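Local atomic coordinates of predicted protein (Acinetobacter sp. RUH2624, PDB entry 4MEA), a protein that hydrolyses epoxides as a secreted Cif virulence factor of the alpha/beta hydrolase fold. Residues V62-F67 with I90-L95; G149-A154 with L263-M268. All coordinates share one frame; numbering follows the deposited sequence.

Interaction 1: V62-F67 with I90-L95; sequences VFIHGF and IDLPGL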
# COMPACT_ATOMS: atom_id res chain seq x y z
N VAL A 62 -26.89 -11.69 -14.65
CA VAL A 62 -25.60 -12.29 -14.31
C VAL A 62 -24.88 -11.38 -13.30
O VAL A 62 -24.77 -10.18 -13.51
CB VAL A 62 -24.75 -12.51 -15.58
CG1 VAL A 62 -23.34 -12.99 -15.23
CG2 VAL A 62 -25.46 -13.49 -16.52
N PHE A 63 -24.44 -11.96 -12.18
CA PHE A 63 -23.79 -11.21 -11.09
C PHE A 63 -22.34 -11.63 -10.95
O PHE A 63 -22.05 -12.82 -10.82
CB PHE A 63 -24.47 -11.48 -9.74
CG PHE A 63 -25.93 -11.11 -9.68
CD1 PHE A 63 -26.33 -9.84 -9.29
CD2 PHE A 63 -26.91 -12.05 -9.97
CE1 PHE A 63 -27.68 -9.51 -9.21
CE2 PHE A 63 -28.26 -11.73 -9.90
CZ PHE A 63 -28.64 -10.45 -9.52
N ILE A 64 -21.44 -10.65 -10.93
CA ILE A 64 -20.01 -10.91 -10.85
C ILE A 64 -19.37 -10.22 -9.62
O ILE A 64 -19.30 -8.98 -9.56
CB ILE A 64 -19.29 -10.42 -12.12
CG1 ILE A 64 -19.94 -11.02 -13.37
CG2 ILE A 64 -17.80 -10.76 -12.04
CD1 ILE A 64 -19.75 -12.56 -13.50
N HIS A 65 -18.90 -11.03 -8.68
CA HIS A 65 -18.29 -10.53 -7.44
C HIS A 65 -16.89 -9.98 -7.66
O HIS A 65 -16.36 -10.01 -8.77
CB HIS A 65 -18.21 -11.69 -6.43
CG HIS A 65 -17.13 -12.68 -6.76
ND1 HIS A 65 -15.83 -12.54 -6.30
CD2 HIS A 65 -17.14 -13.80 -7.52
CE1 HIS A 65 -15.10 -13.54 -6.76
NE2 HIS A 65 -15.87 -14.32 -7.50
N GLY A 66 -16.27 -9.51 -6.58
CA GLY A 66 -14.89 -9.06 -6.61
C GLY A 66 -14.07 -9.57 -5.44
O GLY A 66 -14.40 -10.61 -4.85
N PHE A 67 -13.02 -8.83 -5.08
CA PHE A 67 -12.06 -9.24 -4.06
C PHE A 67 -12.69 -9.27 -2.67
O PHE A 67 -13.42 -8.36 -2.30
CB PHE A 67 -10.87 -8.27 -4.06
CG PHE A 67 -9.81 -8.62 -3.06
CD1 PHE A 67 -8.92 -9.66 -3.30
CD2 PHE A 67 -9.66 -7.86 -1.91
CE1 PHE A 67 -7.92 -9.96 -2.39
CE2 PHE A 67 -8.65 -8.16 -0.99
CZ PHE A 67 -7.78 -9.22 -1.24
N ILE A 90 -21.36 -16.02 -10.92
CA ILE A 90 -20.17 -16.78 -11.30
C ILE A 90 -18.98 -16.37 -10.44
O ILE A 90 -18.76 -15.18 -10.20
CB ILE A 90 -19.82 -16.51 -12.79
CG1 ILE A 90 -21.02 -16.83 -13.68
CG2 ILE A 90 -18.58 -17.30 -13.20
CD1 ILE A 90 -20.88 -16.29 -15.11
N ASP A 91 -18.21 -17.36 -9.99
CA ASP A 91 -16.93 -17.11 -9.33
C ASP A 91 -15.88 -16.66 -10.35
O ASP A 91 -15.65 -17.35 -11.34
CB ASP A 91 -16.42 -18.37 -8.63
CG ASP A 91 -17.15 -18.66 -7.34
OD1 ASP A 91 -17.85 -17.75 -6.84
OD2 ASP A 91 -17.02 -19.79 -6.82
N LEU A 92 -15.26 -15.50 -10.12
CA LEU A 92 -14.22 -15.00 -11.04
C LEU A 92 -13.14 -16.04 -11.26
O LEU A 92 -12.80 -16.80 -10.34
CB LEU A 92 -13.57 -13.73 -10.48
CG LEU A 92 -14.29 -12.40 -10.67
CD1 LEU A 92 -13.55 -11.27 -9.93
CD2 LEU A 92 -14.43 -12.08 -12.16
N PRO A 93 -12.57 -16.07 -12.46
CA PRO A 93 -11.46 -16.99 -12.73
C PRO A 93 -10.43 -16.95 -11.59
O PRO A 93 -9.98 -15.87 -11.19
CB PRO A 93 -10.86 -16.43 -14.02
CG PRO A 93 -12.03 -15.79 -14.73
CD PRO A 93 -12.87 -15.19 -13.61
N GLY A 94 -10.09 -18.12 -11.07
CA GLY A 94 -9.11 -18.23 -10.00
C GLY A 94 -9.68 -18.12 -8.59
O GLY A 94 -9.08 -18.64 -7.64
N LEU A 95 -10.81 -17.44 -8.45
CA LEU A 95 -11.39 -17.16 -7.13
C LEU A 95 -12.56 -18.07 -6.78
O LEU A 95 -13.11 -18.76 -7.64
CB LEU A 95 -11.82 -15.69 -7.06
CG LEU A 95 -10.68 -14.72 -7.38
CD1 LEU A 95 -11.11 -13.28 -7.17
CD2 LEU A 95 -9.45 -15.06 -6.54
O HOH W 1 -20.45 -13.61 -8.67
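The imidazole of His65 reaches across to Leu92, accepting its backbone N-H, with Leu92 N 2.9 Å from His65 NE2. The bond is straight at the hydrogen (166°), although the donor stands about 33° out of the ring plane. Leu92 meets the ring a second time with its side chain: CG lies over one face, 4.3 Å from the ring centroid of His65, a CH-pi contact. Around the rim, near the ring plane, lie Leu95 CB, 3.9 Å from His65 CE1, and Asp91 CA. His65 CG sits between its own backbone N and carbonyl carbon (chi1 74°), which swings the ring toward 90-95, and ND1 donates to Gly66 O at 2.8 Å, in the ring plane. One water bridges the two backbones, donating to Phe63 O and Ile90 O and accepting from His65 N. Before it, Ile90 N bonds to Phe63 O at 3.3 Å, and Ile64 and Ile90 run alongside each other on the same face of the sheet, with Ile64 CD1 4.0 Å from Ile90 CB. Ile64 CG2 packs 3.6 Å from Leu92 CD2, the two side chains roughly perpendicular. The carboxylate of Asp91 turns elsewhere, to His50, Trp71 and Gln97. His-Gly after strand 61-64 belongs to the motif that forms the oxyanion hole in related hydrolases; Phe67 N indeed bonds to Asp134, probably the nucleophile. With ND1 donating and NE2 accepting, the pattern is consistent with the proton on ND1; both bonds hold the ring's rotation, and the one from Leu92 N links the probable oxyanion loop to the type II turn Leu92-Leu95.

Interaction 2: G149-A154 with L263-M268; sequences GYIKKA and LTIPSM
Two backbone hydrogen bonds join Ala154 to the segment 263-268. Its N-H meets Pro266 O at 3.3 Å from Ala154 N, and its carbonyl O receives Met268 N at 3.0 Å; both donors lie in the plane of the carbonyl they approach. One residue bonding to the neighbours before and after its bridge partner, Ser267, is the signature of parallel pairing. Two CA-H...O contacts accompany them, the shorter from Ser267 CA to Ala154 O at 3.2 Å. Strands 151-157 and 267-272 are adjacent in the central sheet of the alpha/beta hydrolase fold, and their pairing starts at the first residue of strand 267-272, across from the middle of strand 151-157; the centre of the contact lies about 18 Å from the centre of the chain. Apolar contacts come chiefly from Ile265, just ahead of its strand. Its CG1 occupies the position between backbone N and carbonyl carbon (chi1 63°), and CD1 lies 3.9 Å from Ile151 CG2 and 4.1 Å from Ala154 CB. Pro266 sets its ring obliquely against the stem of Lys153, with CB 4.1 Å from Lys153 CG. The extended lysine continues past the proline to the carbonyl oxygens of Phe322 and Leu323, near the C terminus.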
# COMPACT_ATOMS: atom_id res chain seq x y z
N GLY A 149 -26.23 -4.87 -26.30
CA GLY A 149 -27.34 -5.48 -27.01
C GLY A 149 -27.62 -6.84 -26.40
O GLY A 149 -28.70 -7.07 -25.86
N TYR A 150 -26.65 -7.76 -26.48
CA TYR A 150 -26.74 -8.98 -25.69
C TYR A 150 -26.84 -8.58 -24.22
O TYR A 150 -27.69 -9.08 -23.48
CB TYR A 150 -25.56 -9.90 -25.93
CG TYR A 150 -25.60 -11.15 -25.07
CD1 TYR A 150 -26.35 -12.26 -25.45
CD2 TYR A 150 -24.90 -11.21 -23.87
CE1 TYR A 150 -26.40 -13.39 -24.66
CE2 TYR A 150 -24.94 -12.34 -23.07
CZ TYR A 150 -25.69 -13.43 -23.47
OH TYR A 150 -25.73 -14.55 -22.67
N ILE A 151 -25.96 -7.67 -23.80
CA ILE A 151 -26.14 -6.99 -22.51
C ILE A 151 -27.07 -5.81 -22.74
O ILE A 151 -26.74 -4.86 -23.46
CB ILE A 151 -24.80 -6.48 -21.93
CG1 ILE A 151 -23.71 -7.55 -21.99
CG2 ILE A 151 -25.00 -5.99 -20.49
CD1 ILE A 151 -23.93 -8.72 -21.04
N LYS A 152 -28.25 -5.87 -22.12
CA LYS A 152 -29.27 -4.84 -22.30
C LYS A 152 -29.04 -3.64 -21.39
O LYS A 152 -29.24 -2.49 -21.79
CB LYS A 152 -30.66 -5.43 -22.05
CG LYS A 152 -31.80 -4.49 -22.39
CD LYS A 152 -33.14 -5.20 -22.25
CE LYS A 152 -34.28 -4.32 -22.72
NZ LYS A 152 -35.57 -5.07 -22.71
N LYS A 153 -28.64 -3.93 -20.15
CA LYS A 153 -28.33 -2.92 -19.15
C LYS A 153 -27.21 -3.45 -18.25
O LYS A 153 -27.11 -4.66 -18.03
CB LYS A 153 -29.54 -2.61 -18.27
CG LYS A 153 -30.76 -2.13 -19.03
CD LYS A 153 -31.93 -1.88 -18.09
CE LYS A 153 -33.13 -1.33 -18.84
NZ LYS A 153 -34.24 -0.98 -17.92
N ALA A 154 -26.39 -2.54 -17.73
CA ALA A 154 -25.23 -2.92 -16.93
C ALA A 154 -25.09 -2.07 -15.68
O ALA A 154 -25.29 -0.85 -15.73
CB ALA A 154 -23.96 -2.83 -17.76
N LEU A 263 -20.27 3.20 -23.33
CA LEU A 263 -21.55 2.54 -23.12
C LEU A 263 -22.72 3.31 -23.74
O LEU A 263 -22.98 4.46 -23.38
CB LEU A 263 -21.79 2.32 -21.63
CG LEU A 263 -20.82 1.33 -20.97
CD1 LEU A 263 -21.14 1.17 -19.49
CD2 LEU A 263 -20.83 -0.03 -21.70
N THR A 264 -23.41 2.65 -24.67
CA THR A 264 -24.59 3.22 -25.33
C THR A 264 -25.87 2.57 -24.80
O THR A 264 -26.97 2.95 -25.19
CB THR A 264 -24.52 3.05 -26.87
OG1 THR A 264 -24.46 1.66 -27.20
CG2 THR A 264 -23.28 3.75 -27.44
N ILE A 265 -25.72 1.57 -23.94
CA ILE A 265 -26.87 0.98 -23.26
C ILE A 265 -27.01 1.68 -21.91
O ILE A 265 -26.05 2.30 -21.44
CB ILE A 265 -26.66 -0.54 -23.00
CG1 ILE A 265 -25.46 -0.77 -22.07
CG2 ILE A 265 -26.49 -1.31 -24.31
CD1 ILE A 265 -25.37 -2.21 -21.55
N PRO A 266 -28.19 1.59 -21.30
CA PRO A 266 -28.36 2.19 -19.97
C PRO A 266 -27.37 1.57 -18.99
O PRO A 266 -27.16 0.35 -19.01
CB PRO A 266 -29.80 1.80 -19.60
CG PRO A 266 -30.49 1.56 -20.93
CD PRO A 266 -29.43 0.95 -21.79
N SER A 267 -26.77 2.40 -18.15
CA SER A 267 -25.81 1.91 -17.17
C SER A 267 -26.04 2.59 -15.83
O SER A 267 -26.64 3.66 -15.76
CB SER A 267 -24.39 2.14 -17.65
OG SER A 267 -24.11 3.53 -17.79
N MET A 268 -25.57 1.95 -14.77
CA MET A 268 -25.67 2.52 -13.43
C MET A 268 -24.35 2.37 -12.68
O MET A 268 -23.70 1.32 -12.77
CB MET A 268 -26.79 1.85 -12.63
CG MET A 268 -26.87 2.33 -11.17
SD MET A 268 -28.44 1.95 -10.36
CE MET A 268 -28.40 0.16 -10.31

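In the fold
From the N terminus, strand 61-64 enters interaction 1, which closes over helix 75-81 and returns on strand 87-90: a beta-alpha-beta crossover between adjacent parallel strands. Only after this loop is complete does the chain build helix 108-123, strand 128-133 and helix 136-146 and reach strand 151-157. Interaction 2 then closes a far longer loop of 108 residues, just over half helical, that includes the probable cap of the hydrolase before strand 267-272 comes back. The loops are in series, neither nested nor crossed. Strand 128-133 lies between strands 61-64 and 151-157, so both contacts belong to one sheet, with centres about 19 Å apart and nearest atoms about 6 Å apart.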